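Local coordinates for globin (Bacillus anthracis, PDB 5V3T), which binds heme as a group 2 truncated hemoglobin and probably binds oxygen or other small ligands at the heme iron, at residues F25-V29 with W90-Q96. Coordinates in Å, arbitrary orientation, origin at the centre of the assembly. Residue numbers count along the deposited sequence, not the author numbering.
Sequences FYSYV and WLSCMEQ. With HEM (protoporphyrin IX containing Fe), chain C; CYN (cyanide ion), chain D.
Part of the distal heme pocket of a truncated (2-on-2) globin is built where B helix 14-31 meets G helix 84-101; Q50 and F39 complete the cyanide site. Helical segments 25-29 and 90-96 run 135° apart in N-to-C direction, closest axis approach 8.5 Å; CA atoms pair F25 with M94 and Y28 with C93, each at 5.6 Å. C93 suits this close crossing because its small side chain fits between the helices, SG 3.7 Å from Y28 CB. F25 (chi1 t) sends its ring between them, edge toward the face of W90 (CZ to CE2 3.3 Å), while M94 CE lies over the F25 ring, 3.8 Å from CG. Q96 CB packs on the Y28 ring, whose hydroxyl is hydrogen-bonded to D100. W90 (chi1 t) carries heme methyl CMC over its other face. Y26, its CA-to-CB bond pointing away from 90-96, donates OH to cyanide N (2.9 Å); W90 NE1 donates weakly to that N (3.3 Å). No hydrogen bond joins the segments: apolar and aromatic packing holds them, while two polar donors converge on the iron-bound ligand, consistent with its stabilisation.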
loop_
_atom_site.group_PDB
_atom_site.type_symbol
_atom_site.label_atom_id
_atom_site.label_comp_id
_atom_site.label_asym_id
_atom_site.label_seq_id
_atom_site.Cartn_x
_atom_site.Cartn_y
_atom_site.Cartn_z
ATOM N N PHE A 25 8.057 -11.097 13.129
ATOM C CA PHE A 25 6.981 -11.150 12.137
ATOM C C PHE A 25 7.515 -11.102 10.710
ATOM O O PHE A 25 7.223 -11.991 9.893
ATOM C CB PHE A 25 5.984 -10.003 12.356
ATOM C CG PHE A 25 4.922 -9.925 11.292
ATOM C CD1 PHE A 25 4.033 -10.981 11.096
ATOM C CD2 PHE A 25 4.825 -8.813 10.472
ATOM C CE1 PHE A 25 3.055 -10.912 10.129
ATOM C CE2 PHE A 25 3.854 -8.751 9.488
ATOM C CZ PHE A 25 2.973 -9.811 9.309
ATOM N N TYR A 26 8.324 -10.088 10.408
ATOM C CA TYR A 26 8.818 -9.916 9.045
ATOM C C TYR A 26 9.855 -10.939 8.653
ATOM O O TYR A 26 10.129 -11.124 7.466
ATOM C CB TYR A 26 9.373 -8.513 8.849
ATOM C CG TYR A 26 8.244 -7.556 8.670
ATOM C CD1 TYR A 26 7.394 -7.663 7.566
ATOM C CD2 TYR A 26 7.994 -6.577 9.602
ATOM C CE1 TYR A 26 6.345 -6.809 7.399
ATOM C CE2 TYR A 26 6.945 -5.726 9.445
ATOM C CZ TYR A 26 6.133 -5.843 8.344
ATOM O OH TYR A 26 5.114 -4.969 8.227
ATOM N N SER A 27 10.440 -11.594 9.645
ATOM C CA SER A 27 11.252 -12.765 9.365
ATOM C C SER A 27 10.352 -13.820 8.715
ATOM O O SER A 27 10.712 -14.393 7.689
ATOM C CB SER A 27 11.916 -13.302 10.643
ATOM O OG SER A 27 12.798 -14.378 10.358
ATOM N N TYR A 28 9.171 -14.053 9.293
ATOM C CA TYR A 28 8.249 -15.039 8.724
ATOM C C TYR A 28 7.716 -14.568 7.374
ATOM O O TYR A 28 7.644 -15.348 6.418
ATOM C CB TYR A 28 7.089 -15.354 9.683
ATOM C CG TYR A 28 7.482 -16.289 10.818
ATOM C CD1 TYR A 28 7.812 -17.615 10.567
ATOM C CD2 TYR A 28 7.523 -15.846 12.136
ATOM C CE1 TYR A 28 8.186 -18.469 11.587
ATOM C CE2 TYR A 28 7.886 -16.703 13.168
ATOM C CZ TYR A 28 8.207 -18.010 12.887
ATOM O OH TYR A 28 8.583 -18.864 13.901
ATOM N N VAL A 29 7.386 -13.284 7.277
ATOM C CA VAL A 29 6.916 -12.722 6.010
ATOM C C VAL A 29 7.922 -12.957 4.874
ATOM O O VAL A 29 7.562 -13.421 3.792
ATOM C CB VAL A 29 6.651 -11.208 6.136
ATOM C CG1 VAL A 29 6.374 -10.597 4.741
ATOM C CG2 VAL A 29 5.501 -10.956 7.102
ATOM N N TRP A 90 -0.765 -13.501 6.180
ATOM C CA TRP A 90 -0.318 -12.429 7.045
ATOM C C TRP A 90 -0.603 -12.761 8.506
ATOM O O TRP A 90 0.272 -12.665 9.364
ATOM C CB TRP A 90 -1.030 -11.131 6.669
ATOM C CG TRP A 90 -0.414 -9.928 7.226
ATOM C CD1 TRP A 90 0.456 -9.116 6.589
ATOM C CD2 TRP A 90 -0.611 -9.363 8.544
ATOM N NE1 TRP A 90 0.820 -8.091 7.411
ATOM C CE2 TRP A 90 0.178 -8.198 8.610
ATOM C CE3 TRP A 90 -1.373 -9.726 9.659
ATOM C CZ2 TRP A 90 0.247 -7.382 9.756
ATOM C CZ3 TRP A 90 -1.313 -8.910 10.804
ATOM C CH2 TRP A 90 -0.509 -7.748 10.836
ATOM N N LEU A 91 -1.850 -13.126 8.778
ATOM C CA LEU A 91 -2.275 -13.470 10.130
ATOM C C LEU A 91 -1.567 -14.718 10.637
ATOM O O LEU A 91 -1.286 -14.829 11.828
ATOM C CB LEU A 91 -3.791 -13.665 10.175
ATOM C CG LEU A 91 -4.586 -12.365 10.026
ATOM C CD1 LEU A 91 -6.076 -12.635 9.867
ATOM C CD2 LEU A 91 -4.320 -11.458 11.229
ATOM N N SER A 92 -1.295 -15.662 9.736
ATOM C CA SER A 92 -0.527 -16.854 10.105
ATOM C C SER A 92 0.888 -16.515 10.576
ATOM O O SER A 92 1.368 -17.055 11.582
ATOM C CB SER A 92 -0.446 -17.826 8.928
ATOM O OG SER A 92 0.425 -18.897 9.257
ATOM N N CYS A 93 1.555 -15.622 9.853
ATOM C CA CYS A 93 2.889 -15.192 10.245
ATOM C C CYS A 93 2.837 -14.459 11.573
ATOM O O CYS A 93 3.732 -14.623 12.407
ATOM C CB CYS A 93 3.518 -14.285 9.187
ATOM S SG CYS A 93 3.953 -15.153 7.656
ATOM N N MET A 94 1.796 -13.652 11.773
ATOM C CA MET A 94 1.685 -12.897 13.026
ATOM C C MET A 94 1.443 -13.828 14.208
ATOM O O MET A 94 1.978 -13.603 15.301
ATOM C CB MET A 94 0.567 -11.849 12.944
ATOM C CG MET A 94 0.445 -10.972 14.217
ATOM S SD MET A 94 1.977 -10.121 14.652
ATOM C CE MET A 94 2.019 -8.804 13.450
ATOM N N GLU A 95 0.620 -14.854 13.997
ATOM C CA GLU A 95 0.383 -15.879 15.009
ATOM C C GLU A 95 1.692 -16.534 15.460
ATOM O O GLU A 95 1.938 -16.716 16.664
ATOM C CB GLU A 95 -0.573 -16.945 14.474
ATOM C CG GLU A 95 -1.912 -16.976 15.177
ATOM C CD GLU A 95 -2.843 -18.049 14.635
ATOM O OE1 GLU A 95 -2.572 -18.582 13.535
ATOM O OE2 GLU A 95 -3.843 -18.363 15.317
ATOM N N GLN A 96 2.527 -16.885 14.486
ATOM C CA GLN A 96 3.804 -17.540 14.763
ATOM C C GLN A 96 4.773 -16.579 15.457
ATOM O O GLN A 96 5.520 -16.984 16.347
ATOM C CB GLN A 96 4.423 -18.070 13.477
ATOM C CG GLN A 96 3.561 -19.106 12.779
ATOM C CD GLN A 96 4.113 -19.485 11.423
ATOM O OE1 GLN A 96 3.584 -19.087 10.387
ATOM N NE2 GLN A 96 5.187 -20.255 11.426
HETATM C CHA HEM C . 2.479 -1.438 3.987
HETATM C CHB HEM C . 1.073 -5.900 2.359
HETATM C CHC HEM C . -2.087 -6.122 6.075
HETATM C CHD HEM C . -0.089 -2.204 8.197
HETATM C C1A HEM C . 2.372 -2.622 3.248
HETATM C C2A HEM C . 3.116 -2.937 2.038
HETATM C C3A HEM C . 2.737 -4.148 1.599
HETATM C C4A HEM C . 1.721 -4.671 2.498
HETATM C CMA HEM C . 3.275 -4.877 0.344
HETATM C CAA HEM C . 4.186 -2.020 1.397
HETATM C CBA HEM C . 5.362 -1.869 2.364
HETATM C CGA HEM C . 5.973 -0.500 2.234
HETATM O O1A HEM C . 5.695 0.183 1.214
HETATM O O2A HEM C . 6.741 -0.095 3.147
HETATM C C1B HEM C . 0.075 -6.339 3.215
HETATM C C2B HEM C . -0.698 -7.560 3.089
HETATM C C3B HEM C . -1.576 -7.603 4.102
HETATM C C4B HEM C . -1.393 -6.417 4.920
HETATM C CMB HEM C . -0.558 -8.620 1.970
HETATM C CAB HEM C . -2.602 -8.724 4.371
HETATM C CBB HEM C . -3.812 -8.444 4.880
HETATM C C1C HEM C . -1.746 -5.179 7.000
HETATM C C2C HEM C . -2.215 -5.122 8.375
HETATM C C3C HEM C . -1.661 -4.057 8.956
HETATM C C4C HEM C . -0.821 -3.370 7.984
HETATM C CMC HEM C . -3.178 -6.111 9.074
HETATM C CAC HEM C . -1.927 -3.637 10.422
HETATM C CBC HEM C . -0.901 -3.165 11.114
HETATM C C1D HEM C . 0.782 -1.651 7.254
HETATM C C2D HEM C . 1.542 -0.438 7.475
HETATM C C3D HEM C . 2.330 -0.188 6.185
HETATM C C4D HEM C . 1.987 -1.278 5.282
HETATM C CMD HEM C . 1.554 0.424 8.754
HETATM C CAD HEM C . 3.294 0.986 5.929
HETATM C CBD HEM C . 2.590 1.979 5.006
HETATM C CGD HEM C . 3.369 3.266 4.915
HETATM O O1D HEM C . 4.050 3.457 3.877
HETATM O O2D HEM C . 3.317 4.094 5.870
HETATM N NA HEM C . 1.527 -3.706 3.493
HETATM N NB HEM C . -0.379 -5.678 4.353
HETATM N NC HEM C . -0.888 -4.105 6.795
HETATM N ND HEM C . 1.065 -2.107 5.945
HETATM FE FE HEM C . 0.446 -3.973 5.235
HETATM C C CYN D . 1.937 -4.893 6.160
HETATM N N CYN D . 2.790 -5.523 6.632
#